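Local atomic coordinates of xylooligosaccharide oxidase (Myceliophthora thermophila, PDB entry 5L6G), a protein that oxidises the C1 hydroxyl of xylooligosaccharides and related sugars to lactones with a bicovalently bound FAD, reducing molecular oxygen to hydrogen peroxide. Residues V158-G161 and G162-H166. Residues are numbered along the deposited sequence; the frame is centred on the assembly and turned at random.
With FAD (flavin-adenine dinucleotide), chain D.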
loop_
_atom_site.group_PDB
_atom_site.type_symbol
_atom_site.label_atom_id
_atom_site.label_comp_id
_atom_site.label_asym_id
_atom_site.label_seq_id
_atom_site.Cartn_x
_atom_site.Cartn_y
_atom_site.Cartn_z
ATOM N N VAL A 158 -4.063 -0.145 -8.832
ATOM C CA VAL A 158 -3.197 -0.832 -7.912
ATOM C C VAL A 158 -3.483 -2.334 -7.894
ATOM O O VAL A 158 -4.633 -2.762 -7.909
ATOM C CB VAL A 158 -3.300 -0.241 -6.509
ATOM C CG1 VAL A 158 -2.707 -1.162 -5.453
ATOM C CG2 VAL A 158 -2.616 1.110 -6.476
ATOM N N GLY A 159 -2.415 -3.127 -7.888
ATOM C CA GLY A 159 -2.570 -4.574 -7.918
ATOM C C GLY A 159 -2.841 -5.094 -6.527
ATOM O O GLY A 159 -2.265 -4.619 -5.572
ATOM N N VAL A 160 -3.707 -6.095 -6.419
ATOM C CA VAL A 160 -4.011 -6.695 -5.112
ATOM C C VAL A 160 -2.776 -7.370 -4.504
ATOM O O VAL A 160 -2.635 -7.457 -3.285
ATOM C CB VAL A 160 -5.179 -7.694 -5.199
ATOM C CG1 VAL A 160 -4.805 -8.966 -5.948
ATOM C CG2 VAL A 160 -5.692 -8.012 -3.808
ATOM N N GLY A 161 -1.859 -7.790 -5.362
ATOM C CA GLY A 161 -0.674 -8.500 -4.912
ATOM C C GLY A 161 0.181 -7.708 -3.955
ATOM O O GLY A 161 0.359 -8.089 -2.780
ATOM N N GLY A 162 0.710 -6.591 -4.419
ATOM C CA GLY A 162 1.598 -5.799 -3.567
ATOM C C GLY A 162 0.808 -5.102 -2.484
ATOM O O GLY A 162 1.249 -4.936 -1.348
ATOM N N HIS A 163 -0.387 -4.688 -2.839
ATOM C CA HIS A 163 -1.182 -3.910 -1.928
ATOM C C HIS A 163 -1.556 -4.696 -0.681
ATOM O O HIS A 163 -1.278 -4.239 0.435
ATOM C CB HIS A 163 -2.408 -3.393 -2.673
ATOM C CG HIS A 163 -3.255 -2.464 -1.878
ATOM N ND1 HIS A 163 -2.928 -1.143 -1.662
ATOM C CD2 HIS A 163 -4.460 -2.659 -1.292
ATOM C CE1 HIS A 163 -3.892 -0.570 -0.962
ATOM N NE2 HIS A 163 -4.839 -1.467 -0.746
ATOM N N SER A 164 -2.187 -5.858 -0.853
ATOM C CA SER A 164 -2.765 -6.600 0.285
ATOM C C SER A 164 -1.697 -7.290 1.118
ATOM O O SER A 164 -1.913 -7.578 2.281
ATOM C CB SER A 164 -3.811 -7.628 -0.166
ATOM O OG SER A 164 -3.225 -8.698 -0.896
ATOM N N LEU A 165 -0.543 -7.541 0.528
ATOM C CA LEU A 165 0.498 -8.274 1.231
ATOM C C LEU A 165 1.350 -7.392 2.129
ATOM O O LEU A 165 2.111 -7.905 2.942
ATOM C CB LEU A 165 1.384 -9.061 0.256
ATOM C CG LEU A 165 0.689 -10.229 -0.462
ATOM C CD1 LEU A 165 1.621 -10.812 -1.506
ATOM C CD2 LEU A 165 0.192 -11.295 0.512
ATOM N N HIS A 166 1.213 -6.086 2.006
ATOM C CA HIS A 166 1.957 -5.191 2.871
ATOM C C HIS A 166 1.116 -4.220 3.648
ATOM O O HIS A 166 1.669 -3.305 4.265
ATOM C CB HIS A 166 2.963 -4.423 2.060
ATOM C CG HIS A 166 3.832 -5.306 1.236
ATOM N ND1 HIS A 166 3.488 -5.697 -0.035
ATOM C CD2 HIS A 166 5.011 -5.902 1.510
ATOM C CE1 HIS A 166 4.430 -6.490 -0.517
ATOM N NE2 HIS A 166 5.371 -6.616 0.395
HETATM P PA FAD D . 3.868 -4.304 -7.602
HETATM O O1A FAD D . 3.385 -5.247 -8.679
HETATM O O2A FAD D . 4.897 -3.296 -8.007
HETATM O O5B FAD D . 4.276 -5.113 -6.317
HETATM C C5B FAD D . 4.740 -4.504 -5.109
HETATM C C4B FAD D . 5.522 -5.511 -4.296
HETATM O O4B FAD D . 4.677 -6.619 -3.976
HETATM C C3B FAD D . 6.709 -6.083 -5.052
HETATM O O3B FAD D . 7.731 -6.413 -4.135
HETATM C C2B FAD D . 6.159 -7.351 -5.653
HETATM O O2B FAD D . 7.159 -8.301 -5.998
HETATM C C1B FAD D . 5.220 -7.809 -4.559
HETATM N N9A FAD D . 4.150 -8.640 -5.115
HETATM C C8A FAD D . 3.287 -8.342 -6.082
HETATM N N7A FAD D . 2.460 -9.387 -6.327
HETATM C C5A FAD D . 2.825 -10.342 -5.472
HETATM C C6A FAD D . 2.387 -11.712 -5.219
HETATM N N6A FAD D . 1.355 -12.171 -5.953
HETATM N N1A FAD D . 3.048 -12.415 -4.276
HETATM C C2A FAD D . 4.057 -11.919 -3.555
HETATM N N3A FAD D . 4.516 -10.646 -3.741
HETATM C C4A FAD D . 3.929 -9.853 -4.678
HETATM N N1 FAD D . -1.366 2.192 -0.896
HETATM C C2 FAD D . -2.236 2.287 0.159
HETATM O O2 FAD D . -1.976 1.663 1.225
HETATM N N3 FAD D . -3.380 3.007 0.053
HETATM C C4 FAD D . -3.732 3.659 -1.082
HETATM O O4 FAD D . -4.792 4.335 -1.195
HETATM C C4X FAD D . -2.839 3.609 -2.260
HETATM N N5 FAD D . -3.109 4.237 -3.441
HETATM C C5X FAD D . -2.278 4.156 -4.546
HETATM C C6 FAD D . -2.579 4.781 -5.764
HETATM C C7 FAD D . -1.688 4.678 -6.844
HETATM C C7M FAD D . -2.040 5.384 -8.130
HETATM C C8 FAD D . -0.429 3.861 -6.737
HETATM C C8M FAD D . 0.517 3.672 -7.918
HETATM C C9 FAD D . -0.161 3.240 -5.523
HETATM C C9A FAD D . -1.021 3.365 -4.417
HETATM N N10 FAD D . -0.746 2.752 -3.166
HETATM C C10 FAD D . -1.607 2.833 -2.069
HETATM C "C1'" FAD D . 0.462 1.966 -2.943
HETATM C "C2'" FAD D . 0.256 0.510 -3.213
HETATM O "O2'" FAD D . -0.431 -0.038 -2.084
HETATM C "C3'" FAD D . 1.642 -0.106 -3.288
HETATM O "O3'" FAD D . 2.432 0.523 -4.304
HETATM C "C4'" FAD D . 1.492 -1.599 -3.594
HETATM O "O4'" FAD D . 2.587 -2.306 -2.995
HETATM C "C5'" FAD D . 1.427 -1.804 -5.086
HETATM O "O5'" FAD D . 0.924 -3.111 -5.368
HETATM P P FAD D . 1.098 -3.650 -6.841
HETATM O O1P FAD D . 0.711 -5.092 -6.932
HETATM O O2P FAD D . 0.450 -2.709 -7.805
HETATM O O3P FAD D . 2.659 -3.383 -7.083
#
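V158 and H163 meet side on, nearly at a right angle, where the chain enters the short helix 160-165. The CB of H163 lies 3.6 Å from V158 CG1 and is also close to G159, the N-cap residue, whose carbonyl oxygen accepts a weak bond from H163 N. Further out, CG packs against the same methyl. With CG anti to the backbone N (chi1 -175°), the imidazole reaches the flavin end of FAD: ND1 is hydrogen-bonded to the ribityl O2' at 2.8 Å, CE1 touches C2 of the isoalloxazine, and NE2, at the tip, bonds to the backbone of G153. Cut back to an alanine, this position is likely to leave O2' without its ring partner and to open a gap beside V158 CG1 and the flavin. V158 itself sends its other methyl, CG2, to within 3.4 Å of the flavin C9.

Within the FAD-binding domain of the PCMH type, this glycine-rich turn and helix start bind the flavin-side phosphate of the pyrophosphate. G159 N donates to O2P and G162 N to O1P, both at 2.9 Å, and a CB on either residue would collide with the cofactor, as would one on G161 against the adenine N7A.

V160 O accepts from S164 N and, at 2.8 Å, from S164 OG, one turn further along the helix, the two donors arriving from opposite faces of the carbonyl plane. L165 lays CG against G161 O and brings CD1 to the adenine C2A. H166 ND1 donates to G162 O at 2.7 Å, almost perfectly straight (179°) and on a lone pair in the carbonyl plane; its NE2 is bonded to S215 OG, so both ring nitrogens are fixed while CE1, at the ring edge, comes close to the adenosine ribose oxygen O4B.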